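PDB 1H7E: 3-deoxy-manno-octulosonate cytidylyltransferase from Escherichia coli, which catalyses the activation of the eight-carbon sugar KDO with CTP, giving CMP-KDO and diphosphate for lipopolysaccharide biosynthesis. Local coordinates for the interface of chains A and B. Sequence-based numbering; all coordinates share one arbitrary frame. Chains: chain A/B, 3-deoxy-manno-octulosonate cytidylyltransferase.

Contact 1: the interface of chains A and B. Residues chain A 152, 154, 156, 194, 197-198; chain B 157-160.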
ATOM      1  N   TYR A 152      -1.629  -1.443   1.581  1.00  6.95           N
ATOM      2  CA  TYR A 152      -1.626  -0.176   2.322  1.00  8.53           C
ATOM      3  C   TYR A 152      -3.040   0.108   2.836  1.00 10.11           C
ATOM      4  O   TYR A 152      -4.020  -0.434   2.306  1.00 10.02           O
ATOM      5  CB  TYR A 152      -1.134   0.976   1.394  1.00  7.96           C
ATOM      6  CG  TYR A 152      -0.894   2.326   2.066  1.00  7.30           C
ATOM      7  CD1 TYR A 152       0.045   2.461   3.086  1.00  6.89           C
ATOM      8  CD2 TYR A 152      -1.625   3.458   1.698  1.00  8.33           C
ATOM      9  CE1 TYR A 152       0.247   3.676   3.725  1.00  6.10           C
ATOM     10  CE2 TYR A 152      -1.420   4.692   2.339  1.00  6.05           C
ATOM     11  CZ  TYR A 152      -0.483   4.780   3.353  1.00  8.16           C
ATOM     12  OH  TYR A 152      -0.281   5.960   4.015  1.00 10.97           O
ATOM     13  N   SER A 154      -5.413   3.553   4.064  1.00  8.02           N
ATOM     14  CA  SER A 154      -5.381   5.003   3.978  1.00  7.70           C
ATOM     15  C   SER A 154      -6.736   5.651   4.138  1.00  8.61           C
ATOM     16  O   SER A 154      -7.757   5.015   3.909  1.00 10.33           O
ATOM     17  CB  SER A 154      -4.810   5.430   2.616  1.00  8.62           C
ATOM     18  OG  SER A 154      -4.561   6.834   2.584  1.00  9.98           O
ATOM     19  N   SER A 156      -7.200   8.267   2.382  1.00  8.67           N
ATOM     20  CA  SER A 156      -7.378   8.727   0.988  1.00  9.13           C
ATOM     21  C   SER A 156      -8.071   7.633   0.194  1.00 13.01           C
ATOM     22  O   SER A 156      -7.892   6.441   0.463  1.00 10.09           O
ATOM     23  CB  SER A 156      -6.051   8.968   0.263  1.00 11.49           C
ATOM     24  OG  SER A 156      -5.372  10.110   0.716  1.00 18.47           O
ATOM     25  N   PRO A 194       4.135   7.329   7.936  1.00  8.72           N
ATOM     26  CA  PRO A 194       2.747   7.192   7.457  1.00  7.56           C
ATOM     27  C   PRO A 194       1.738   7.030   8.611  1.00  8.75           C
ATOM     28  O   PRO A 194       0.630   7.572   8.570  1.00  6.30           O
ATOM     29  CB  PRO A 194       2.820   5.971   6.524  1.00  6.12           C
ATOM     30  CG  PRO A 194       4.196   6.082   5.958  1.00  6.09           C
ATOM     31  CD  PRO A 194       5.028   6.405   7.221  1.00  6.26           C
ATOM     32  N   ALA A 197       1.240  10.624  10.067  1.00 11.53           N
ATOM     33  CA  ALA A 197       0.536  11.465   9.104  1.00  7.47           C
ATOM     34  C   ALA A 197      -0.951  11.089   9.000  1.00  8.00           C
ATOM     35  O   ALA A 197      -1.825  11.943   9.091  1.00  9.93           O
ATOM     36  CB  ALA A 197       1.254  11.351   7.714  1.00  7.48           C
ATOM     37  N   GLU A 198      -1.243   9.796   8.859  1.00  9.74           N
ATOM     38  CA  GLU A 198      -2.623   9.311   8.705  1.00  8.82           C
ATOM     39  C   GLU A 198      -3.372   9.105  10.011  1.00 11.33           C
ATOM     40  O   GLU A 198      -4.609   9.062  10.029  1.00 12.25           O
ATOM     41  CB  GLU A 198      -2.616   7.964   7.969  1.00 11.70           C
ATOM     42  CG  GLU A 198      -2.004   7.970   6.558  1.00 11.69           C
ATOM     43  CD  GLU A 198      -3.023   7.648   5.486  1.00  9.94           C
ATOM     44  OE1 GLU A 198      -4.231   7.627   5.795  1.00  8.42           O
ATOM     45  OE2 GLU A 198      -2.616   7.430   4.335  1.00  9.55           O
TER
ATOM     46  N   PRO B 157      -3.111  11.333  -3.022  1.00 10.47           N
ATOM     47  CA  PRO B 157      -2.051  11.815  -2.143  1.00 11.79           C
ATOM     48  C   PRO B 157      -1.922  10.857  -0.946  1.00 10.92           C
ATOM     49  O   PRO B 157      -2.841  10.747  -0.131  1.00 14.18           O
ATOM     50  CB  PRO B 157      -2.580  13.174  -1.663  1.00 15.44           C
ATOM     51  CG  PRO B 157      -3.642  13.545  -2.662  1.00 17.01           C
ATOM     52  CD  PRO B 157      -4.275  12.232  -2.991  1.00 15.22           C
ATOM     53  N   ILE B 158      -0.837  10.100  -0.907  1.00 10.16           N
ATOM     54  CA  ILE B 158      -0.569   9.180   0.203  1.00 10.09           C
ATOM     55  C   ILE B 158       0.839   9.503   0.688  1.00 10.75           C
ATOM     56  O   ILE B 158       1.743   9.739  -0.121  1.00 12.03           O
ATOM     57  CB  ILE B 158      -0.673   7.663  -0.203  1.00  7.63           C
ATOM     58  CG1 ILE B 158       0.201   7.353  -1.417  1.00 11.03           C
ATOM     59  CG2 ILE B 158      -2.119   7.301  -0.477  1.00  9.61           C
ATOM     60  CD1 ILE B 158       0.268   5.866  -1.754  1.00 13.43           C
ATOM     61  N   PRO B 159       1.032   9.581   2.017  1.00 11.40           N
ATOM     62  CA  PRO B 159      -0.009   9.377   3.031  1.00 11.00           C
ATOM     63  C   PRO B 159      -0.987  10.536   3.139  1.00 10.40           C
ATOM     64  O   PRO B 159      -0.624  11.687   2.870  1.00 12.54           O
ATOM     65  CB  PRO B 159       0.797   9.237   4.321  1.00  9.14           C
ATOM     66  CG  PRO B 159       1.974  10.131   4.065  1.00 11.81           C
ATOM     67  CD  PRO B 159       2.342   9.827   2.639  1.00 10.13           C
ATOM     68  N   TYR B 160      -2.227  10.211   3.517  1.00  9.73           N
ATOM     69  CA  TYR B 160      -3.267  11.205   3.723  1.00 10.18           C
ATOM     70  C   TYR B 160      -2.766  12.127   4.837  1.00 12.74           C
ATOM     71  O   TYR B 160      -2.329  11.649   5.890  1.00 10.69           O
ATOM     72  CB  TYR B 160      -4.568  10.534   4.150  1.00 10.45           C
ATOM     73  CG  TYR B 160      -5.684  11.521   4.389  1.00  9.50           C
ATOM     74  CD1 TYR B 160      -6.490  11.953   3.339  1.00 12.02           C
ATOM     75  CD2 TYR B 160      -5.911  12.042   5.649  1.00 12.19           C
ATOM     76  CE1 TYR B 160      -7.498  12.882   3.539  1.00 15.28           C
ATOM     77  CE2 TYR B 160      -6.914  12.970   5.871  1.00 16.69           C
ATOM     78  CZ  TYR B 160      -7.707  13.389   4.808  1.00 19.72           C
ATOM     79  OH  TYR B 160      -8.721  14.301   5.027  1.00 24.11           O
TER
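A:Glu198, at the end of helix 193-198, reaches over to the backbone of B:Tyr160 in the homodimer interface of this KdsB-family cytidylyltransferase. Its CG stands anti to its own carbonyl carbon (chi1 -60°), and a bend at chi2 turns the carboxylate toward the partner loop. From CB outward, CG packs against CB of B:Pro159, CD lies 3.5 Å from CB of B:Tyr160, and OE1 rests near that same methylene. OE2 is the polar tip and accepts from several donors. Among them, the amide N of B:Tyr160 comes down on OE2 from above the carboxylate plane at 2.9 Å. The phenol OH of A:Tyr152 meets OE2 on its anti side at 2.8 Å, tilted 33° out of the carboxylate plane, and the hydroxyl OG of A:Ser154 donates to the syn lone pair of OE2 at 2.7 Å. Donors from the same chain thus fix the carboxylate that receives the partner's N-H, and such a cluster would be expected to favour the charged form. A:Ser154 OG also accepts from the amide N of A:Ser156. The hydroxyl OG of A:Ser156 donates to the carbonyl O of B:Pro157 at 2.7 Å while sitting in plane at the edge of the B:Tyr160 ring. B:Pro159, which follows a cis peptide bond, wedges its CB against A:Tyr152 OH and its CG against CB of A:Ala197. CE2 of A:Tyr152 touches CG2 of B:Ile158 at 3.9 Å, the two side chains alongside but pointing opposite ways.

Contact 2: the interface of chains A and B. Residues chain A 155, 196-199; chain B 160-163.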
ATOM      1  N   ARG A 155      -6.730   6.923   4.543  1.00  9.27           N
ATOM      2  CA  ARG A 155      -7.949   7.718   4.653  1.00  9.15           C
ATOM      3  C   ARG A 155      -8.216   8.285   3.250  1.00  9.70           C
ATOM      4  O   ARG A 155      -9.318   8.731   2.975  1.00 11.86           O
ATOM      5  CB  ARG A 155      -7.785   8.853   5.665  1.00 12.93           C
ATOM      6  CG  ARG A 155      -7.727   8.335   7.118  1.00 11.19           C
ATOM      7  CD  ARG A 155      -7.566   9.462   8.127  1.00 16.45           C
ATOM      8  NE  ARG A 155      -7.315   8.908   9.455  1.00 19.18           N
ATOM      9  CZ  ARG A 155      -8.232   8.303  10.208  1.00 21.79           C
ATOM     10  NH1 ARG A 155      -9.488   8.179   9.789  1.00 16.00           N
ATOM     11  NH2 ARG A 155      -7.871   7.737  11.347  1.00 21.74           N
ATOM     12  N   GLN A 196       1.929   8.376  11.657  1.00  9.66           N
ATOM     13  CA  GLN A 196       1.747   9.705  12.244  1.00 10.95           C
ATOM     14  C   GLN A 196       0.958  10.656  11.364  1.00 12.61           C
ATOM     15  O   GLN A 196       0.155  11.440  11.858  1.00 12.04           O
ATOM     16  CB  GLN A 196       3.096  10.329  12.541  1.00 13.08           C
ATOM     17  CG  GLN A 196       3.890   9.547  13.565  1.00 24.91           C
ATOM     18  CD  GLN A 196       5.265  10.140  13.796  1.00 32.01           C
ATOM     19  OE1 GLN A 196       5.985  10.501  12.851  1.00 35.85           O
ATOM     20  NE2 GLN A 196       5.642  10.240  15.059  1.00 37.79           N
ATOM     21  N   ALA A 197       1.240  10.624  10.067  1.00 11.53           N
ATOM     22  CA  ALA A 197       0.536  11.465   9.104  1.00  7.47           C
ATOM     23  C   ALA A 197      -0.951  11.089   9.000  1.00  8.00           C
ATOM     24  O   ALA A 197      -1.825  11.943   9.091  1.00  9.93           O
ATOM     25  CB  ALA A 197       1.254  11.351   7.714  1.00  7.48           C
ATOM     26  N   GLU A 198      -1.243   9.796   8.859  1.00  9.74           N
ATOM     27  CA  GLU A 198      -2.623   9.311   8.705  1.00  8.82           C
ATOM     28  C   GLU A 198      -3.372   9.105  10.011  1.00 11.33           C
ATOM     29  O   GLU A 198      -4.609   9.062  10.029  1.00 12.25           O
ATOM     30  CB  GLU A 198      -2.616   7.964   7.969  1.00 11.70           C
ATOM     31  CG  GLU A 198      -2.004   7.970   6.558  1.00 11.69           C
ATOM     32  CD  GLU A 198      -3.023   7.648   5.486  1.00  9.94           C
ATOM     33  OE1 GLU A 198      -4.231   7.627   5.795  1.00  8.42           O
ATOM     34  OE2 GLU A 198      -2.616   7.430   4.335  1.00  9.55           O
ATOM     35  N   SER A 199      -2.611   8.923  11.089  1.00 11.41           N
ATOM     36  CA  SER A 199      -3.174   8.636  12.410  1.00 13.14           C
ATOM     37  C   SER A 199      -3.856   7.254  12.313  1.00 11.31           C
ATOM     38  O   SER A 199      -5.046   7.100  12.587  1.00 13.41           O
ATOM     39  CB  SER A 199      -4.160   9.739  12.831  1.00 16.88           C
ATOM     40  OG  SER A 199      -4.368   9.725  14.228  1.00 24.24           O
TER
ATOM     41  N   TYR B 160      -2.227  10.211   3.517  1.00  9.73           N
ATOM     42  CA  TYR B 160      -3.267  11.205   3.723  1.00 10.18           C
ATOM     43  C   TYR B 160      -2.766  12.127   4.837  1.00 12.74           C
ATOM     44  O   TYR B 160      -2.329  11.649   5.890  1.00 10.69           O
ATOM     45  CB  TYR B 160      -4.568  10.534   4.150  1.00 10.45           C
ATOM     46  CG  TYR B 160      -5.684  11.521   4.389  1.00  9.50           C
ATOM     47  CD1 TYR B 160      -6.490  11.953   3.339  1.00 12.02           C
ATOM     48  CD2 TYR B 160      -5.911  12.042   5.649  1.00 12.19           C
ATOM     49  CE1 TYR B 160      -7.498  12.882   3.539  1.00 15.28           C
ATOM     50  CE2 TYR B 160      -6.914  12.970   5.871  1.00 16.69           C
ATOM     51  CZ  TYR B 160      -7.707  13.389   4.808  1.00 19.72           C
ATOM     52  OH  TYR B 160      -8.721  14.301   5.027  1.00 24.11           O
ATOM     53  N   PRO B 161      -2.848  13.455   4.630  1.00 13.01           N
ATOM     54  CA  PRO B 161      -2.381  14.405   5.638  1.00 13.18           C
ATOM     55  C   PRO B 161      -3.361  14.734   6.765  1.00 16.50           C
ATOM     56  O   PRO B 161      -3.858  15.855   6.853  1.00 20.61           O
ATOM     57  CB  PRO B 161      -2.053  15.630   4.798  1.00 14.81           C
ATOM     58  CG  PRO B 161      -3.188  15.632   3.796  1.00 17.04           C
ATOM     59  CD  PRO B 161      -3.287  14.154   3.401  1.00 15.26           C
ATOM     60  N   ARG B 162      -3.646  13.752   7.617  1.00 15.24           N
ATOM     61  CA  ARG B 162      -4.514  13.956   8.776  1.00 16.97           C
ATOM     62  C   ARG B 162      -3.730  14.906   9.712  1.00 18.60           C
ATOM     63  O   ARG B 162      -4.298  15.851  10.278  1.00 19.51           O
ATOM     64  CB  ARG B 162      -4.809  12.615   9.455  1.00 19.76           C
ATOM     65  CG  ARG B 162      -5.581  12.708  10.768  1.00 27.77           C
ATOM     66  CD  ARG B 162      -6.968  13.239  10.553  1.00 32.31           C
ATOM     67  NE  ARG B 162      -7.984  12.313  11.034  1.00 40.75           N
ATOM     68  CZ  ARG B 162      -9.147  12.111  10.417  1.00 46.56           C
ATOM     69  NH1 ARG B 162      -9.428  12.772   9.295  1.00 48.60           N
ATOM     70  NH2 ARG B 162     -10.035  11.263  10.925  1.00 49.12           N
ATOM     71  N   ASN B 163      -2.439  14.619   9.900  1.00 16.83           N
ATOM     72  CA  ASN B 163      -1.536  15.468  10.687  1.00 16.14           C
ATOM     73  C   ASN B 163      -0.553  15.925   9.614  1.00 13.41           C
ATOM     74  O   ASN B 163       0.488  15.307   9.363  1.00 11.61           O
ATOM     75  CB  ASN B 163      -0.829  14.687  11.784  1.00 17.38           C
ATOM     76  CG  ASN B 163      -1.793  14.134  12.792  1.00 22.26           C
ATOM     77  OD1 ASN B 163      -2.644  14.855  13.296  1.00 21.94           O
ATOM     78  ND2 ASN B 163      -1.689  12.840  13.076  1.00 23.91           N
TER
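The ring of B:Tyr160 carries CB of A:Arg155 on one face, 3.9 Å from the ring centroid in a CH-pi contact, and CD of B:Pro161 on the opposite face. Further along the arginine, the guanidinium of A:Arg155 has NH2 of B:Arg162 above one face, offset toward the rim, with the two guanidinium planes 13° apart. Two guanidiniums stacked in this way would be expected to repel each other, and B:Arg162 is poorly ordered. The A:Arg155 guanidinium is fixed in its rotation by its own chain: NE donates to the carbonyl O of A:Glu198 at 2.8 Å, almost in the guanidinium plane. The longer bond, NH2 to the carbonyl O of A:Ser199 at 3.2 Å, approaches from above that carbonyl's plane. The chain extended from CG to NE (chi2 -180°) carries the group to the carbonyls of the last helical residue, A:Glu198, and of A:Ser199 just beyond it. The backbone N of A:Arg155 meets the syn lone pair of A:Glu198 OE1 at 2.9 Å, tying loop to helix end in this homodimer interface. Carbonyls at that helix end also receive the partner loop. The amide N of B:Asn163 donates to the carbonyl O of A:Ala197 at 2.9 Å, and its side-chain ND2 points nearly straight along the C=O of A:Gln196, 2.6 Å from the carbonyl O.

Contact 3: the interface of chains A and B. Residues chain A 143, 151-152, 158; chain B 143, 151-152, 158.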
ATOM      1  N   VAL A 143      -6.211  -1.736   0.247  1.00  7.97           N
ATOM      2  CA  VAL A 143      -6.009  -2.343  -1.060  1.00  7.73           C
ATOM      3  C   VAL A 143      -5.211  -3.611  -0.766  1.00  8.36           C
ATOM      4  O   VAL A 143      -4.248  -3.548   0.003  1.00  8.65           O
ATOM      5  CB  VAL A 143      -5.205  -1.419  -2.000  1.00  9.63           C
ATOM      6  CG1 VAL A 143      -4.853  -2.182  -3.287  1.00 15.08           C
ATOM      7  CG2 VAL A 143      -6.048  -0.203  -2.347  1.00 12.46           C
ATOM      8  N   LEU A 151      -1.749  -4.128   1.085  1.00  7.21           N
ATOM      9  CA  LEU A 151      -0.634  -3.379   0.486  1.00  6.31           C
ATOM     10  C   LEU A 151      -0.501  -2.060   1.272  1.00  6.17           C
ATOM     11  O   LEU A 151       0.594  -1.637   1.617  1.00 10.46           O
ATOM     12  CB  LEU A 151      -0.905  -3.068  -1.004  1.00  7.53           C
ATOM     13  CG  LEU A 151      -0.944  -4.285  -1.935  1.00  8.82           C
ATOM     14  CD1 LEU A 151      -1.178  -3.809  -3.375  1.00  9.68           C
ATOM     15  CD2 LEU A 151       0.356  -5.070  -1.825  1.00 13.12           C
ATOM     16  N   TYR A 152      -1.629  -1.443   1.581  1.00  6.95           N
ATOM     17  CA  TYR A 152      -1.626  -0.176   2.322  1.00  8.53           C
ATOM     18  C   TYR A 152      -3.040   0.108   2.836  1.00 10.11           C
ATOM     19  O   TYR A 152      -4.020  -0.434   2.306  1.00 10.02           O
ATOM     20  CB  TYR A 152      -1.134   0.976   1.394  1.00  7.96           C
ATOM     21  CG  TYR A 152      -0.894   2.326   2.066  1.00  7.30           C
ATOM     22  CD1 TYR A 152       0.045   2.461   3.086  1.00  6.89           C
ATOM     23  CD2 TYR A 152      -1.625   3.458   1.698  1.00  8.33           C
ATOM     24  CE1 TYR A 152       0.247   3.676   3.725  1.00  6.10           C
ATOM     25  CE2 TYR A 152      -1.420   4.692   2.339  1.00  6.05           C
ATOM     26  CZ  TYR A 152      -0.483   4.780   3.353  1.00  8.16           C
ATOM     27  OH  TYR A 152      -0.281   5.960   4.015  1.00 10.97           O
ATOM     28  N   ILE A 158      -8.263   4.950  -2.098  1.00 11.32           N
ATOM     29  CA  ILE A 158      -7.336   4.117  -2.860  1.00 11.01           C
ATOM     30  C   ILE A 158      -8.137   2.844  -3.211  1.00  9.56           C
ATOM     31  O   ILE A 158      -8.852   2.315  -2.370  1.00 12.90           O
ATOM     32  CB  ILE A 158      -6.014   3.760  -2.065  1.00  8.44           C
ATOM     33  CG1 ILE A 158      -6.334   3.167  -0.690  1.00  8.93           C
ATOM     34  CG2 ILE A 158      -5.105   4.999  -1.929  1.00  7.17           C
ATOM     35  CD1 ILE A 158      -5.081   2.592  -0.003  1.00  9.18           C
TER
ATOM     36  N   VAL B 143       4.773   5.143  -1.073  1.00 10.86           N
ATOM     37  CA  VAL B 143       4.970   5.118   0.383  1.00  9.38           C
ATOM     38  C   VAL B 143       5.822   3.872   0.596  1.00  7.44           C
ATOM     39  O   VAL B 143       5.553   2.827   0.002  1.00  6.10           O
ATOM     40  CB  VAL B 143       3.631   5.025   1.183  1.00 10.01           C
ATOM     41  CG1 VAL B 143       3.940   4.850   2.661  1.00 15.43           C
ATOM     42  CG2 VAL B 143       2.832   6.316   1.014  1.00 11.36           C
ATOM     43  N   LEU B 151       5.195   0.123  -0.340  1.00  6.59           N
ATOM     44  CA  LEU B 151       3.960  -0.435   0.198  1.00  7.01           C
ATOM     45  C   LEU B 151       2.859  -0.290  -0.881  1.00  9.16           C
ATOM     46  O   LEU B 151       2.066  -1.212  -1.112  1.00  8.03           O
ATOM     47  CB  LEU B 151       3.539   0.303   1.471  1.00  7.85           C
ATOM     48  CG  LEU B 151       4.465   0.115   2.680  1.00  9.62           C
ATOM     49  CD1 LEU B 151       3.924   0.918   3.846  1.00 12.04           C
ATOM     50  CD2 LEU B 151       4.563  -1.371   3.012  1.00 12.77           C
ATOM     51  N   TYR B 152       2.830   0.858  -1.549  1.00  6.80           N
ATOM     52  CA  TYR B 152       1.830   1.097  -2.587  1.00  6.57           C
ATOM     53  C   TYR B 152       2.242   2.313  -3.411  1.00  6.78           C
ATOM     54  O   TYR B 152       3.008   3.156  -2.930  1.00  6.62           O
ATOM     55  CB  TYR B 152       0.452   1.347  -1.928  1.00  5.81           C
ATOM     56  CG  TYR B 152      -0.754   1.379  -2.868  1.00  6.00           C
ATOM     57  CD1 TYR B 152      -1.034   0.304  -3.726  1.00  8.66           C
ATOM     58  CD2 TYR B 152      -1.585   2.513  -2.937  1.00  5.63           C
ATOM     59  CE1 TYR B 152      -2.101   0.362  -4.635  1.00  7.48           C
ATOM     60  CE2 TYR B 152      -2.652   2.575  -3.844  1.00  7.08           C
ATOM     61  CZ  TYR B 152      -2.892   1.491  -4.695  1.00  9.40           C
ATOM     62  OH  TYR B 152      -3.885   1.563  -5.632  1.00  9.38           O
ATOM     63  N   ILE B 158      -0.837  10.100  -0.907  1.00 10.16           N
ATOM     64  CA  ILE B 158      -0.569   9.180   0.203  1.00 10.09           C
ATOM     65  C   ILE B 158       0.839   9.503   0.688  1.00 10.75           C
ATOM     66  O   ILE B 158       1.743   9.739  -0.121  1.00 12.03           O
ATOM     67  CB  ILE B 158      -0.673   7.663  -0.203  1.00  7.63           C
ATOM     68  CG1 ILE B 158       0.201   7.353  -1.417  1.00 11.03           C
ATOM     69  CG2 ILE B 158      -2.119   7.301  -0.477  1.00  9.61           C
ATOM     70  CD1 ILE B 158       0.268   5.866  -1.754  1.00 13.43           C
TER
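A:Tyr152 and B:Tyr152 meet through their CB methylenes, 3.7 Å apart, at the apolar centre of the two-fold homodimer interface. Each CG lies anti to its backbone N (chi1 -172° in A:Tyr152), which sends the ring away from the methylene contact and along the surface of the other subunit. There two aliphatic side chains meet the ring from the same side of its plane. CE1 of B:Tyr152, along one edge, meets CG1 of A:Val143 at 4.0 Å, the valine crossing the tyrosine at about a right angle. CE2 of B:Tyr152, along the other edge, meets CG2 of A:Ile158 at 3.9 Å, the twin of the contact made by A:Tyr152. The two isoleucines also touch, CG2 of A:Ile158 to CG2 of B:Ile158 at 4.0 Å. Farther out, CD1 of A:Leu151 crosses near CD1 of B:Tyr152. At the polar rim the carbonyl O of A:Leu151 faces the carbonyl O of B:Leu151 at 3.1 Å; both can only accept, so the pair is a repulsive clash. The patch lies about the dimer two-fold, where both copies of strand 141-144, the loop residue Leu151, the start of strand 152-154 and the loop residue Ile158 face each other.

Contact 1 joins the other two: its C-alpha centre lies about 6 Å from that of contact 2 and about 8 Å from that of contact 3, whereas contacts 2 and 3 are about 13 Å apart. Contacts 1 and 2 share A:Ala197, A:Glu198 and B:Tyr160, so one helix end receives successive parts of one partner loop. Contacts 1 and 3 share A:Tyr152 and B:Ile158, which link that polar region to the apolar centre. Because the homodimer is two-fold symmetric, contacts 1 and 2 recur with the chains exchanged, and contact 3, built from matching residues of both chains, lies between the two copies.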